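Long-range contacts in folylpolyglutamate synthase (FolC) (Helicobacter pylori, PDB 6K8C), which probably uses ATP to add glutamate to dihydropteroate, forming dihydrofolate, and to extend tetrahydrofolates into folylpolyglutamates: residues A[40-45]-A[108-113]; A[101-106]-A[130-135]; A[319-324]-A[351-356]. One frame throughout, in Å; residues are numbered along the deposited sequence.

Interaction 1 of 3, residues A[40-45]-A[108-113]; sequences NAFFEI and QQLQSH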
ATOM      1  N   ASN A  40      23.554 -14.538   8.138  1.00 39.46           N
ATOM      2  CA  ASN A  40      24.628 -15.524   8.226  1.00 52.21           C
ATOM      3  C   ASN A  40      24.569 -16.505   7.060  1.00 43.74           C
ATOM      4  O   ASN A  40      25.572 -16.734   6.374  1.00 48.63           O
ATOM      5  CB  ASN A  40      24.547 -16.274   9.558  1.00 45.64           C
ATOM      6  CG  ASN A  40      25.135 -15.482  10.722  1.00 49.52           C
ATOM      7  OD1 ASN A  40      26.006 -14.627  10.539  1.00 57.83           O
ATOM      8  ND2 ASN A  40      24.672 -15.782  11.928  1.00 59.00           N
ATOM      9  N   ALA A  41      23.392 -17.087   6.810  1.00 40.16           N
ATOM     10  CA  ALA A  41      23.293 -18.121   5.784  1.00 38.94           C
ATOM     11  C   ALA A  41      23.361 -17.552   4.375  1.00 41.26           C
ATOM     12  O   ALA A  41      23.746 -18.264   3.443  1.00 36.08           O
ATOM     13  CB  ALA A  41      22.001 -18.922   5.953  1.00 42.89           C
ATOM     14  N   PHE A  42      22.986 -16.290   4.188  1.00 38.56           N
ATOM     15  CA  PHE A  42      22.978 -15.725   2.846  1.00 36.12           C
ATOM     16  C   PHE A  42      23.871 -14.492   2.744  1.00 46.78           C
ATOM     17  O   PHE A  42      25.038 -14.611   2.364  1.00 42.66           O
ATOM     18  CB  PHE A  42      21.542 -15.407   2.414  1.00 43.25           C
ATOM     19  CG  PHE A  42      20.731 -16.631   2.110  1.00 38.24           C
ATOM     20  CD1 PHE A  42      20.707 -17.150   0.829  1.00 41.52           C
ATOM     21  CD2 PHE A  42      20.003 -17.269   3.102  1.00 38.45           C
ATOM     22  CE1 PHE A  42      19.973 -18.278   0.535  1.00 50.10           C
ATOM     23  CE2 PHE A  42      19.265 -18.402   2.811  1.00 40.29           C
ATOM     24  CZ  PHE A  42      19.251 -18.906   1.528  1.00 38.78           C
ATOM     25  N   PHE A  43      23.350 -13.313   3.069  1.00 35.59           N
ATOM     26  CA  PHE A  43      24.125 -12.093   2.876  1.00 38.03           C
ATOM     27  C   PHE A  43      23.523 -10.954   3.684  1.00 46.84           C
ATOM     28  O   PHE A  43      22.362 -10.996   4.100  1.00 40.34           O
ATOM     29  CB  PHE A  43      24.195 -11.714   1.394  1.00 36.76           C
ATOM     30  CG  PHE A  43      22.853 -11.459   0.763  1.00 43.28           C
ATOM     31  CD1 PHE A  43      22.288 -10.191   0.802  1.00 38.67           C
ATOM     32  CD2 PHE A  43      22.164 -12.479   0.129  1.00 38.16           C
ATOM     33  CE1 PHE A  43      21.058  -9.947   0.230  1.00 39.02           C
ATOM     34  CE2 PHE A  43      20.931 -12.243  -0.450  1.00 46.08           C
ATOM     35  CZ  PHE A  43      20.375 -10.972  -0.399  1.00 41.52           C
ATOM     36  N   GLU A  44      24.345  -9.926   3.893  1.00 42.57           N
ATOM     37  CA  GLU A  44      23.918  -8.652   4.455  1.00 41.72           C
ATOM     38  C   GLU A  44      23.653  -7.725   3.273  1.00 48.17           C
ATOM     39  O   GLU A  44      24.587  -7.337   2.566  1.00 42.97           O
ATOM     40  CB  GLU A  44      24.992  -8.087   5.382  1.00 51.26           C
ATOM     41  CG  GLU A  44      24.605  -6.854   6.175  1.00 50.51           C
ATOM     42  CD  GLU A  44      25.072  -6.949   7.620  1.00 71.18           C
ATOM     43  OE1 GLU A  44      24.708  -6.075   8.438  1.00 72.25           O
ATOM     44  OE2 GLU A  44      25.801  -7.913   7.938  1.00 76.79           O
ATOM     45  N   ILE A  45      22.381  -7.389   3.045  1.00 37.00           N
ATOM     46  CA  ILE A  45      22.008  -6.654   1.840  1.00 33.28           C
ATOM     47  C   ILE A  45      22.733  -5.307   1.790  1.00 26.90           C
ATOM     48  O   ILE A  45      22.855  -4.598   2.798  1.00 31.17           O
ATOM     49  CB  ILE A  45      20.477  -6.488   1.769  1.00 38.47           C
ATOM     50  CG1 ILE A  45      20.066  -5.829   0.451  1.00 37.49           C
ATOM     51  CG2 ILE A  45      19.949  -5.687   2.961  1.00 33.79           C
ATOM     52  CD1 ILE A  45      18.703  -6.254  -0.059  1.00 38.44           C
ATOM     53  N   GLN A 108      12.799 -21.152  -3.520  1.00 32.45           N
ATOM     54  CA  GLN A 108      13.507 -22.431  -3.525  1.00 39.31           C
ATOM     55  C   GLN A 108      14.811 -22.348  -2.738  1.00 39.08           C
ATOM     56  O   GLN A 108      15.200 -23.313  -2.072  1.00 40.32           O
ATOM     57  CB  GLN A 108      13.770 -22.882  -4.960  1.00 35.98           C
ATOM     58  CG  GLN A 108      12.594 -23.598  -5.613  1.00 43.72           C
ATOM     59  CD  GLN A 108      11.975 -24.660  -4.711  1.00 50.14           C
ATOM     60  OE1 GLN A 108      12.682 -25.452  -4.088  1.00 47.19           O
ATOM     61  NE2 GLN A 108      10.649 -24.680  -4.645  1.00 40.66           N
ATOM     62  N   GLN A 109      15.490 -21.198  -2.786  1.00 36.53           N
ATOM     63  CA  GLN A 109      16.714 -21.036  -2.007  1.00 35.76           C
ATOM     64  C   GLN A 109      16.417 -20.914  -0.516  1.00 42.62           C
ATOM     65  O   GLN A 109      17.189 -21.403   0.317  1.00 37.10           O
ATOM     66  CB  GLN A 109      17.492 -19.810  -2.490  1.00 44.51           C
ATOM     67  CG  GLN A 109      17.872 -19.836  -3.961  1.00 47.48           C
ATOM     68  CD  GLN A 109      18.664 -18.609  -4.369  1.00 50.25           C
ATOM     69  OE1 GLN A 109      18.271 -17.874  -5.275  1.00 54.21           O
ATOM     70  NE2 GLN A 109      19.787 -18.378  -3.697  1.00 46.03           N
ATOM     71  N   LEU A 110      15.308 -20.257  -0.156  1.00 33.76           N
ATOM     72  CA  LEU A 110      15.021 -19.998   1.252  1.00 33.92           C
ATOM     73  C   LEU A 110      14.473 -21.222   1.977  1.00 32.37           C
ATOM     74  O   LEU A 110      14.796 -21.445   3.150  1.00 34.40           O
ATOM     75  CB  LEU A 110      14.014 -18.854   1.386  1.00 30.21           C
ATOM     76  CG  LEU A 110      14.483 -17.427   1.129  1.00 32.78           C
ATOM     77  CD1 LEU A 110      13.309 -16.474   1.296  1.00 30.53           C
ATOM     78  CD2 LEU A 110      15.606 -17.075   2.083  1.00 33.19           C
ATOM     79  N   GLN A 111      13.616 -21.999   1.312  1.00 33.42           N
ATOM     80  CA  GLN A 111      12.764 -22.954   2.015  1.00 47.00           C
ATOM     81  C   GLN A 111      13.546 -24.048   2.735  1.00 51.19           C
ATOM     82  O   GLN A 111      13.008 -24.663   3.662  1.00 46.01           O
ATOM     83  CB  GLN A 111      11.770 -23.584   1.036  1.00 36.44           C
ATOM     84  CG  GLN A 111      12.405 -24.168  -0.216  1.00 42.05           C
ATOM     85  CD  GLN A 111      12.993 -25.547   0.017  1.00 59.17           C
ATOM     86  OE1 GLN A 111      12.488 -26.317   0.834  1.00 47.91           O
ATOM     87  NE2 GLN A 111      14.071 -25.861  -0.692  1.00 49.32           N
ATOM     88  N   SER A 112      14.794 -24.303   2.346  1.00 40.10           N
ATOM     89  CA  SER A 112      15.561 -25.387   2.949  1.00 51.97           C
ATOM     90  C   SER A 112      16.152 -25.026   4.306  1.00 47.81           C
ATOM     91  O   SER A 112      16.828 -25.865   4.907  1.00 46.70           O
ATOM     92  CB  SER A 112      16.684 -25.830   2.007  1.00 49.30           C
ATOM     93  OG  SER A 112      17.282 -24.718   1.361  1.00 48.99           O
ATOM     94  N   HIS A 113      15.918 -23.820   4.807  1.00 36.03           N
ATOM     95  CA  HIS A 113      16.503 -23.387   6.064  1.00 36.29           C
ATOM     96  C   HIS A 113      15.446 -23.330   7.155  1.00 46.05           C
ATOM     97  O   HIS A 113      14.284 -22.994   6.905  1.00 43.42           O
ATOM     98  CB  HIS A 113      17.175 -22.021   5.912  1.00 46.97           C
ATOM     99  CG  HIS A 113      18.280 -22.011   4.903  1.00 37.77           C
ATOM    100  ND1 HIS A 113      19.610 -21.944   5.257  1.00 42.38           N
ATOM    101  CD2 HIS A 113      18.253 -22.067   3.551  1.00 41.40           C
ATOM    102  CE1 HIS A 113      20.355 -21.956   4.167  1.00 36.16           C
ATOM    103  NE2 HIS A 113      19.555 -22.031   3.118  1.00 44.03           N
TER
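Aromatic contact carries most of this meeting between the end of helix 28-41 and the turn from Leu110 to His113 at the end of helix 100-110. Phe42 is the first residue to depart from helical geometry after helix 28-41, and its side chain, with CG anti to the carbonyl carbon (chi1 -72°), reaches across the gap to meet His113 tip to tip. The two rings are inclined to each other at 52°, an oblique pairing. Phe42 CE2 lies over one face of the imidazole, displaced toward the rim, and Phe42 CZ comes within 3.5 Å of His113 NE2. The turn, a type I beta turn with His113 N bonded to Leu110 O at 3.1 Å, brings the imidazole to this place, where His113 is also the N-cap residue of helix 114-118.

A carbonyl also meets the phenyl ring at its edge: Gln109 O lies near the ring plane, 3.5 Å from Phe42 CZ.

Aliphatic groups complete the contact. Leu110 CD2 packs 4.0 Å from Phe42 CE2, while Ala41 CB sits 3.9 Å from His113 CE1. Beyond the two segments, Phe38 of helix 28-41 and Phe115 of helix 114-118 each meet one of the rings, so that Phe42 and His113 belong to a larger aromatic cluster.

No hydrogen bond crosses between the segments. Cohesion therefore rests on dispersion and the burial of ring surface, with a modest electrostatic contribution likely where the electropositive rim of the phenyl ring faces the carbonyl oxygen of Gln109.

Interaction 2 of 3, residues A[101-106]-A[130-135]; sequences SVLENA and VMLAKD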
ATOM      1  N   SER A 101       8.771 -16.924 -12.048  1.00 35.32           N
ATOM      2  CA  SER A 101       9.899 -17.840 -11.920  1.00 35.25           C
ATOM      3  C   SER A 101      11.012 -17.245 -11.072  1.00 41.98           C
ATOM      4  O   SER A 101      11.697 -17.980 -10.353  1.00 33.69           O
ATOM      5  CB  SER A 101      10.421 -18.231 -13.304  1.00 52.15           C
ATOM      6  OG  SER A 101      10.369 -17.128 -14.190  1.00 68.13           O
ATOM      7  N   VAL A 102      11.201 -15.923 -11.134  1.00 33.57           N
ATOM      8  CA  VAL A 102      12.182 -15.267 -10.273  1.00 35.00           C
ATOM      9  C   VAL A 102      11.775 -15.393  -8.810  1.00 29.45           C
ATOM     10  O   VAL A 102      12.612 -15.645  -7.933  1.00 30.31           O
ATOM     11  CB  VAL A 102      12.343 -13.792 -10.688  1.00 45.15           C
ATOM     12  CG1 VAL A 102      13.254 -13.061  -9.718  1.00 33.99           C
ATOM     13  CG2 VAL A 102      12.880 -13.694 -12.112  1.00 50.02           C
ATOM     14  N   LEU A 103      10.484 -15.217  -8.525  1.00 31.12           N
ATOM     15  CA  LEU A 103       9.997 -15.348  -7.156  1.00 30.22           C
ATOM     16  C   LEU A 103      10.090 -16.792  -6.666  1.00 32.00           C
ATOM     17  O   LEU A 103      10.496 -17.043  -5.525  1.00 31.53           O
ATOM     18  CB  LEU A 103       8.557 -14.843  -7.078  1.00 29.52           C
ATOM     19  CG  LEU A 103       7.853 -14.875  -5.720  1.00 30.89           C
ATOM     20  CD1 LEU A 103       8.656 -14.125  -4.661  1.00 32.34           C
ATOM     21  CD2 LEU A 103       6.455 -14.297  -5.853  1.00 31.55           C
ATOM     22  N   GLU A 104       9.717 -17.753  -7.512  1.00 31.53           N
ATOM     23  CA  GLU A 104       9.808 -19.158  -7.115  1.00 27.40           C
ATOM     24  C   GLU A 104      11.253 -19.563  -6.850  1.00 32.67           C
ATOM     25  O   GLU A 104      11.527 -20.357  -5.942  1.00 39.73           O
ATOM     26  CB  GLU A 104       9.174 -20.042  -8.189  1.00 30.38           C
ATOM     27  CG  GLU A 104       9.383 -21.538  -7.975  1.00 43.91           C
ATOM     28  CD  GLU A 104       8.640 -22.083  -6.763  1.00 47.26           C
ATOM     29  OE1 GLU A 104       7.679 -21.436  -6.294  1.00 41.28           O
ATOM     30  OE2 GLU A 104       9.014 -23.175  -6.283  1.00 55.16           O
ATOM     31  N   ASN A 105      12.196 -19.000  -7.610  1.00 33.31           N
ATOM     32  CA  ASN A 105      13.605 -19.316  -7.402  1.00 32.52           C
ATOM     33  C   ASN A 105      14.104 -18.793  -6.060  1.00 38.56           C
ATOM     34  O   ASN A 105      14.875 -19.472  -5.372  1.00 33.39           O
ATOM     35  CB  ASN A 105      14.439 -18.748  -8.551  1.00 37.17           C
ATOM     36  CG  ASN A 105      15.924 -18.830  -8.284  1.00 51.57           C
ATOM     37  OD1 ASN A 105      16.557 -17.838  -7.922  1.00 54.50           O
ATOM     38  ND2 ASN A 105      16.489 -20.020  -8.452  1.00 58.04           N
ATOM     39  N   ALA A 106      13.686 -17.588  -5.668  1.00 30.03           N
ATOM     40  CA  ALA A 106      14.062 -17.086  -4.350  1.00 28.13           C
ATOM     41  C   ALA A 106      13.486 -17.966  -3.250  1.00 31.33           C
ATOM     42  O   ALA A 106      14.159 -18.258  -2.254  1.00 32.92           O
ATOM     43  CB  ALA A 106      13.587 -15.639  -4.181  1.00 29.15           C
ATOM     44  N   VAL A 130      14.029  -9.294   0.504  1.00 24.09           N
ATOM     45  CA  VAL A 130      15.470  -9.100   0.647  1.00 23.89           C
ATOM     46  C   VAL A 130      16.227  -9.971  -0.346  1.00 32.06           C
ATOM     47  O   VAL A 130      17.223  -9.535  -0.938  1.00 31.00           O
ATOM     48  CB  VAL A 130      15.913  -9.382   2.093  1.00 30.70           C
ATOM     49  CG1 VAL A 130      17.429  -9.176   2.239  1.00 34.58           C
ATOM     50  CG2 VAL A 130      15.145  -8.508   3.064  1.00 32.95           C
ATOM     51  N   MET A 131      15.773 -11.213  -0.545  1.00 27.74           N
ATOM     52  CA  MET A 131      16.416 -12.089  -1.523  1.00 28.68           C
ATOM     53  C   MET A 131      16.315 -11.500  -2.924  1.00 41.56           C
ATOM     54  O   MET A 131      17.295 -11.477  -3.681  1.00 32.64           O
ATOM     55  CB  MET A 131      15.783 -13.483  -1.484  1.00 33.16           C
ATOM     56  CG  MET A 131      16.287 -14.374  -0.363  1.00 42.98           C
ATOM     57  SD  MET A 131      18.015 -14.868  -0.567  1.00 38.90           S
ATOM     58  CE  MET A 131      17.914 -15.828  -2.074  1.00 38.62           C
ATOM     59  N   LEU A 132      15.128 -11.008  -3.284  1.00 29.30           N
ATOM     60  CA  LEU A 132      14.922 -10.440  -4.609  1.00 33.64           C
ATOM     61  C   LEU A 132      15.708  -9.156  -4.823  1.00 30.96           C
ATOM     62  O   LEU A 132      16.005  -8.820  -5.973  1.00 29.43           O
ATOM     63  CB  LEU A 132      13.437 -10.176  -4.835  1.00 31.62           C
ATOM     64  CG  LEU A 132      12.556 -11.414  -4.948  1.00 34.89           C
ATOM     65  CD1 LEU A 132      11.090 -11.017  -4.941  1.00 28.84           C
ATOM     66  CD2 LEU A 132      12.900 -12.191  -6.204  1.00 33.08           C
ATOM     67  N   ALA A 133      16.051  -8.439  -3.751  1.00 29.49           N
ATOM     68  CA  ALA A 133      16.739  -7.156  -3.846  1.00 36.19           C
ATOM     69  C   ALA A 133      18.245  -7.275  -3.641  1.00 33.67           C
ATOM     70  O   ALA A 133      18.912  -6.254  -3.439  1.00 32.23           O
ATOM     71  CB  ALA A 133      16.154  -6.169  -2.832  1.00 28.17           C
ATOM     72  N   LYS A 134      18.788  -8.495  -3.704  1.00 31.69           N
ATOM     73  CA  LYS A 134      20.203  -8.735  -3.429  1.00 31.01           C
ATOM     74  C   LYS A 134      21.117  -7.788  -4.200  1.00 26.47           C
ATOM     75  O   LYS A 134      22.107  -7.286  -3.651  1.00 34.07           O
ATOM     76  CB  LYS A 134      20.545 -10.190  -3.769  1.00 36.41           C
ATOM     77  CG  LYS A 134      22.009 -10.569  -3.581  1.00 35.58           C
ATOM     78  CD  LYS A 134      22.311 -11.882  -4.297  1.00 40.76           C
ATOM     79  CE  LYS A 134      23.330 -12.715  -3.541  1.00 56.38           C
ATOM     80  NZ  LYS A 134      24.546 -11.928  -3.202  1.00 55.09           N
ATOM     81  N   ASP A 135      20.812  -7.539  -5.473  1.00 29.12           N
ATOM     82  CA  ASP A 135      21.649  -6.704  -6.326  1.00 34.00           C
ATOM     83  C   ASP A 135      21.010  -5.356  -6.640  1.00 40.27           C
ATOM     84  O   ASP A 135      21.353  -4.732  -7.651  1.00 34.37           O
ATOM     85  CB  ASP A 135      21.983  -7.436  -7.626  1.00 33.88           C
ATOM     86  CG  ASP A 135      22.734  -8.729  -7.383  1.00 38.23           C
ATOM     87  OD1 ASP A 135      23.738  -8.699  -6.641  1.00 39.68           O
ATOM     88  OD2 ASP A 135      22.313  -9.770  -7.927  1.00 42.54           O
TER
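Helix-to-helix packing within the Mur ligase middle domain, a family in the P-loop NTPase clan, consistent with ATP binding, brings helix 100-110 against the C-terminal end of helix 121-132. The contact is wholly apolar, and Leu132 carries the largest share. With CG anti to its carbonyl carbon (chi1 -68°) and the chain extended at chi2 (171°), this leucine sends its two methyls to different partners. CD2 approaches Val102 CG1 obliquely at 3.6 Å, the closest meeting of the pair of segments, and also lies 4.1 Å from Ala106 CB. The other branch, CD1, touches Leu103 CD1 at 4.0 Å. Val102 and Ala106 stand one helical turn apart, joined by the bond from Ala106 N to Val102 O, so the tip of Leu132 rests against successive turns of the same helix.

Where the backbones come nearest, a bare methyl faces the first carbon of a long side chain: Ala106 CB meets Met131 CB at 4.1 Å, and the CA atoms of these residues are 6.2 Å apart. The small methyl of Ala106 permits this close approach. Beyond CB, Met131 bends at both chi2 and chi3, and its side chain packs against Gln109 and Leu110 farther along helix 100-110, as well as Phe38 and Phe42. Leu132 in turn contacts Leu77 of strand 76-79, placing the end of helix 121-132 between helix 100-110 and the large mixed sheet.

Interaction 3 of 3, residues A[319-324]-A[351-356]; sequences DAFLVL and KGILET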
ATOM      1  N   ASP A 319     -15.471   6.988   7.104  1.00 54.05           N
ATOM      2  CA  ASP A 319     -16.610   7.884   6.902  1.00 54.51           C
ATOM      3  C   ASP A 319     -17.390   7.398   5.685  1.00 42.65           C
ATOM      4  O   ASP A 319     -17.318   7.958   4.588  1.00 40.45           O
ATOM      5  CB  ASP A 319     -16.136   9.323   6.734  1.00 49.66           C
ATOM      6  CG  ASP A 319     -17.278  10.329   6.771  1.00 50.51           C
ATOM      7  OD1 ASP A 319     -18.457   9.913   6.743  1.00 47.43           O
ATOM      8  OD2 ASP A 319     -16.989  11.544   6.825  1.00 52.62           O
ATOM      9  N   ALA A 320     -18.161   6.328   5.897  1.00 37.81           N
ATOM     10  CA  ALA A 320     -18.931   5.741   4.807  1.00 39.68           C
ATOM     11  C   ALA A 320     -19.938   6.733   4.241  1.00 38.40           C
ATOM     12  O   ALA A 320     -20.143   6.792   3.023  1.00 30.02           O
ATOM     13  CB  ALA A 320     -19.641   4.478   5.288  1.00 40.90           C
ATOM     14  N   PHE A 321     -20.572   7.523   5.112  1.00 33.24           N
ATOM     15  CA  PHE A 321     -21.602   8.456   4.665  1.00 35.24           C
ATOM     16  C   PHE A 321     -21.055   9.419   3.617  1.00 27.16           C
ATOM     17  O   PHE A 321     -21.635   9.576   2.536  1.00 31.14           O
ATOM     18  CB  PHE A 321     -22.168   9.225   5.866  1.00 30.86           C
ATOM     19  CG  PHE A 321     -23.095  10.336   5.485  1.00 35.19           C
ATOM     20  CD1 PHE A 321     -24.437  10.084   5.250  1.00 32.16           C
ATOM     21  CD2 PHE A 321     -22.629  11.638   5.359  1.00 37.16           C
ATOM     22  CE1 PHE A 321     -25.297  11.101   4.898  1.00 37.74           C
ATOM     23  CE2 PHE A 321     -23.485  12.660   5.001  1.00 35.21           C
ATOM     24  CZ  PHE A 321     -24.820  12.393   4.770  1.00 34.20           C
ATOM     25  N   LEU A 322     -19.938  10.078   3.923  1.00 29.14           N
ATOM     26  CA  LEU A 322     -19.394  11.075   3.008  1.00 31.38           C
ATOM     27  C   LEU A 322     -18.959  10.442   1.691  1.00 29.03           C
ATOM     28  O   LEU A 322     -19.204  10.999   0.614  1.00 30.28           O
ATOM     29  CB  LEU A 322     -18.223  11.799   3.670  1.00 35.34           C
ATOM     30  CG  LEU A 322     -17.567  12.919   2.861  1.00 36.80           C
ATOM     31  CD1 LEU A 322     -18.624  13.868   2.324  1.00 38.08           C
ATOM     32  CD2 LEU A 322     -16.540  13.659   3.711  1.00 35.56           C
ATOM     33  N   VAL A 323     -18.323   9.273   1.759  1.00 31.38           N
ATOM     34  CA  VAL A 323     -17.848   8.612   0.546  1.00 30.58           C
ATOM     35  C   VAL A 323     -19.020   8.265  -0.364  1.00 29.84           C
ATOM     36  O   VAL A 323     -18.989   8.523  -1.573  1.00 28.25           O
ATOM     37  CB  VAL A 323     -17.017   7.372   0.916  1.00 40.56           C
ATOM     38  CG1 VAL A 323     -16.997   6.372  -0.226  1.00 32.07           C
ATOM     39  CG2 VAL A 323     -15.607   7.796   1.312  1.00 34.61           C
ATOM     40  N   LEU A 324     -20.085   7.699   0.210  1.00 27.52           N
ATOM     41  CA  LEU A 324     -21.259   7.358  -0.586  1.00 23.13           C
ATOM     42  C   LEU A 324     -21.978   8.605  -1.086  1.00 26.43           C
ATOM     43  O   LEU A 324     -22.548   8.600  -2.185  1.00 28.51           O
ATOM     44  CB  LEU A 324     -22.205   6.479   0.232  1.00 27.19           C
ATOM     45  CG  LEU A 324     -21.615   5.112   0.603  1.00 31.88           C
ATOM     46  CD1 LEU A 324     -22.405   4.458   1.723  1.00 33.07           C
ATOM     47  CD2 LEU A 324     -21.567   4.213  -0.623  1.00 31.40           C
ATOM     48  N   LYS A 351     -27.028  -0.064   5.934  1.00 40.04           N
ATOM     49  CA  LYS A 351     -28.329   0.099   5.294  1.00 37.48           C
ATOM     50  C   LYS A 351     -28.973   1.426   5.670  1.00 41.57           C
ATOM     51  O   LYS A 351     -29.671   2.033   4.847  1.00 37.74           O
ATOM     52  CB  LYS A 351     -29.255  -1.057   5.672  1.00 45.05           C
ATOM     53  CG  LYS A 351     -29.025  -2.349   4.897  1.00 51.77           C
ATOM     54  CD  LYS A 351     -30.084  -3.387   5.264  1.00 54.06           C
ATOM     55  CE  LYS A 351     -29.999  -4.625   4.382  1.00 65.03           C
ATOM     56  NZ  LYS A 351     -30.895  -5.718   4.863  1.00 62.87           N
ATOM     57  N   GLY A 352     -28.756   1.890   6.902  1.00 42.05           N
ATOM     58  CA  GLY A 352     -29.341   3.153   7.320  1.00 40.97           C
ATOM     59  C   GLY A 352     -28.682   4.352   6.672  1.00 44.16           C
ATOM     60  O   GLY A 352     -29.348   5.355   6.393  1.00 45.14           O
ATOM     61  N   ILE A 353     -27.371   4.272   6.432  1.00 45.74           N
ATOM     62  CA  ILE A 353     -26.686   5.340   5.710  1.00 41.68           C
ATOM     63  C   ILE A 353     -27.209   5.429   4.286  1.00 38.29           C
ATOM     64  O   ILE A 353     -27.493   6.520   3.775  1.00 35.88           O
ATOM     65  CB  ILE A 353     -25.165   5.109   5.743  1.00 36.86           C
ATOM     66  CG1 ILE A 353     -24.645   5.218   7.177  1.00 43.63           C
ATOM     67  CG2 ILE A 353     -24.449   6.095   4.818  1.00 35.57           C
ATOM     68  CD1 ILE A 353     -23.242   4.685   7.362  1.00 38.46           C
ATOM     69  N   LEU A 354     -27.358   4.277   3.628  1.00 35.68           N
ATOM     70  CA  LEU A 354     -27.857   4.264   2.259  1.00 35.29           C
ATOM     71  C   LEU A 354     -29.285   4.781   2.193  1.00 36.75           C
ATOM     72  O   LEU A 354     -29.669   5.446   1.224  1.00 33.60           O
ATOM     73  CB  LEU A 354     -27.755   2.848   1.685  1.00 32.69           C
ATOM     74  CG  LEU A 354     -26.312   2.351   1.576  1.00 32.73           C
ATOM     75  CD1 LEU A 354     -26.247   0.835   1.528  1.00 38.09           C
ATOM     76  CD2 LEU A 354     -25.637   2.958   0.351  1.00 37.08           C
ATOM     77  N   GLU A 355     -30.086   4.494   3.221  1.00 36.79           N
ATOM     78  CA  GLU A 355     -31.451   5.007   3.245  1.00 41.87           C
ATOM     79  C   GLU A 355     -31.469   6.515   3.475  1.00 32.63           C
ATOM     80  O   GLU A 355     -32.235   7.235   2.826  1.00 34.32           O
ATOM     81  CB  GLU A 355     -32.269   4.273   4.308  1.00 49.64           C
ATOM     82  CG  GLU A 355     -32.831   2.940   3.818  1.00 46.45           C
ATOM     83  CD  GLU A 355     -33.116   1.963   4.945  1.00 63.41           C
ATOM     84  OE1 GLU A 355     -33.363   2.415   6.083  1.00 61.39           O
ATOM     85  OE2 GLU A 355     -33.094   0.737   4.691  1.00 58.21           O
ATOM     86  N   THR A 356     -30.621   7.014   4.378  1.00 38.14           N
ATOM     87  CA  THR A 356     -30.493   8.460   4.546  1.00 42.65           C
ATOM     88  C   THR A 356     -30.118   9.131   3.230  1.00 42.92           C
ATOM     89  O   THR A 356     -30.621  10.213   2.907  1.00 32.95           O
ATOM     90  CB  THR A 356     -29.446   8.781   5.616  1.00 36.76           C
ATOM     91  OG1 THR A 356     -29.881   8.286   6.888  1.00 38.64           O
ATOM     92  CG2 THR A 356     -29.211  10.286   5.709  1.00 41.07           C
TER
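Ile353 lays its CG2 methyl against the backbone and ring base of Phe321, 3.7 Å from Phe321 CA and 4.0 Å from Phe321 CB. The same methyl lies at the edge of the phenyl ring, near its plane, rather than over a face. Its second branch reaches elsewhere: CG1 is anti to the carbonyl carbon (chi1 -65°), and the extended chi2 of 166° carries CD1 to Ala320 CB, 4.2 Å away. One isoleucine thus touches two consecutive residues of the facing helix. From Phe321, whose CG is anti to the backbone N, the ring extends along the partner helix until CE1 meets Thr356 CG2 at 4.1 Å, the two side chains crossing at about a right angle.

These helices, 320-327 and 347-357, belong to the glutamate ligase domain of the Mur ligase family. They are the connecting helices of two consecutive beta-alpha-beta units, built on the adjacent parallel strands 308-312, 331-336 and 361-363, and they pack side by side. Their short segments run roughly in the same direction, 42° apart, with axes 10.0 Å from each other at closest approach. Nearer the sheet, Leu324 CD1 contacts Leu354 CD2 at 3.8 Å and also meets Ile353 CG2. Leu324 packs in addition on Leu310 and Tyr312 of strand 308-312, and Leu354 on Tyr361 of strand 361-363.

At the start of helix 320-327, Asp319 is the N-cap: its OD1 accepts from Leu322 N at 3.2 Å, a nearly straight bond at hydrogen whose donor stands above the carboxylate plane.

Overall arrangement
From the N terminus, the chain leaves helix 28-41 through 40-45 and passes through the first strands of the large sheet before helix 100-110, where 108-113 closes the loop of interaction 1. Interaction 2 opens within that loop, at 101-106, and closes beyond it at 130-135, so the two cross. They share helix 100-110 and touch directly, through Phe43 on Lys134 and Ile45 on Ala133, tying helices 28-41, 100-110 and 121-132 together in one corner of the fold. Interaction 3 follows in series, closing a loop of 26 residues that contains strand 331-336 in the glutamate ligase domain, its centre about 44 Å from that of interaction 2.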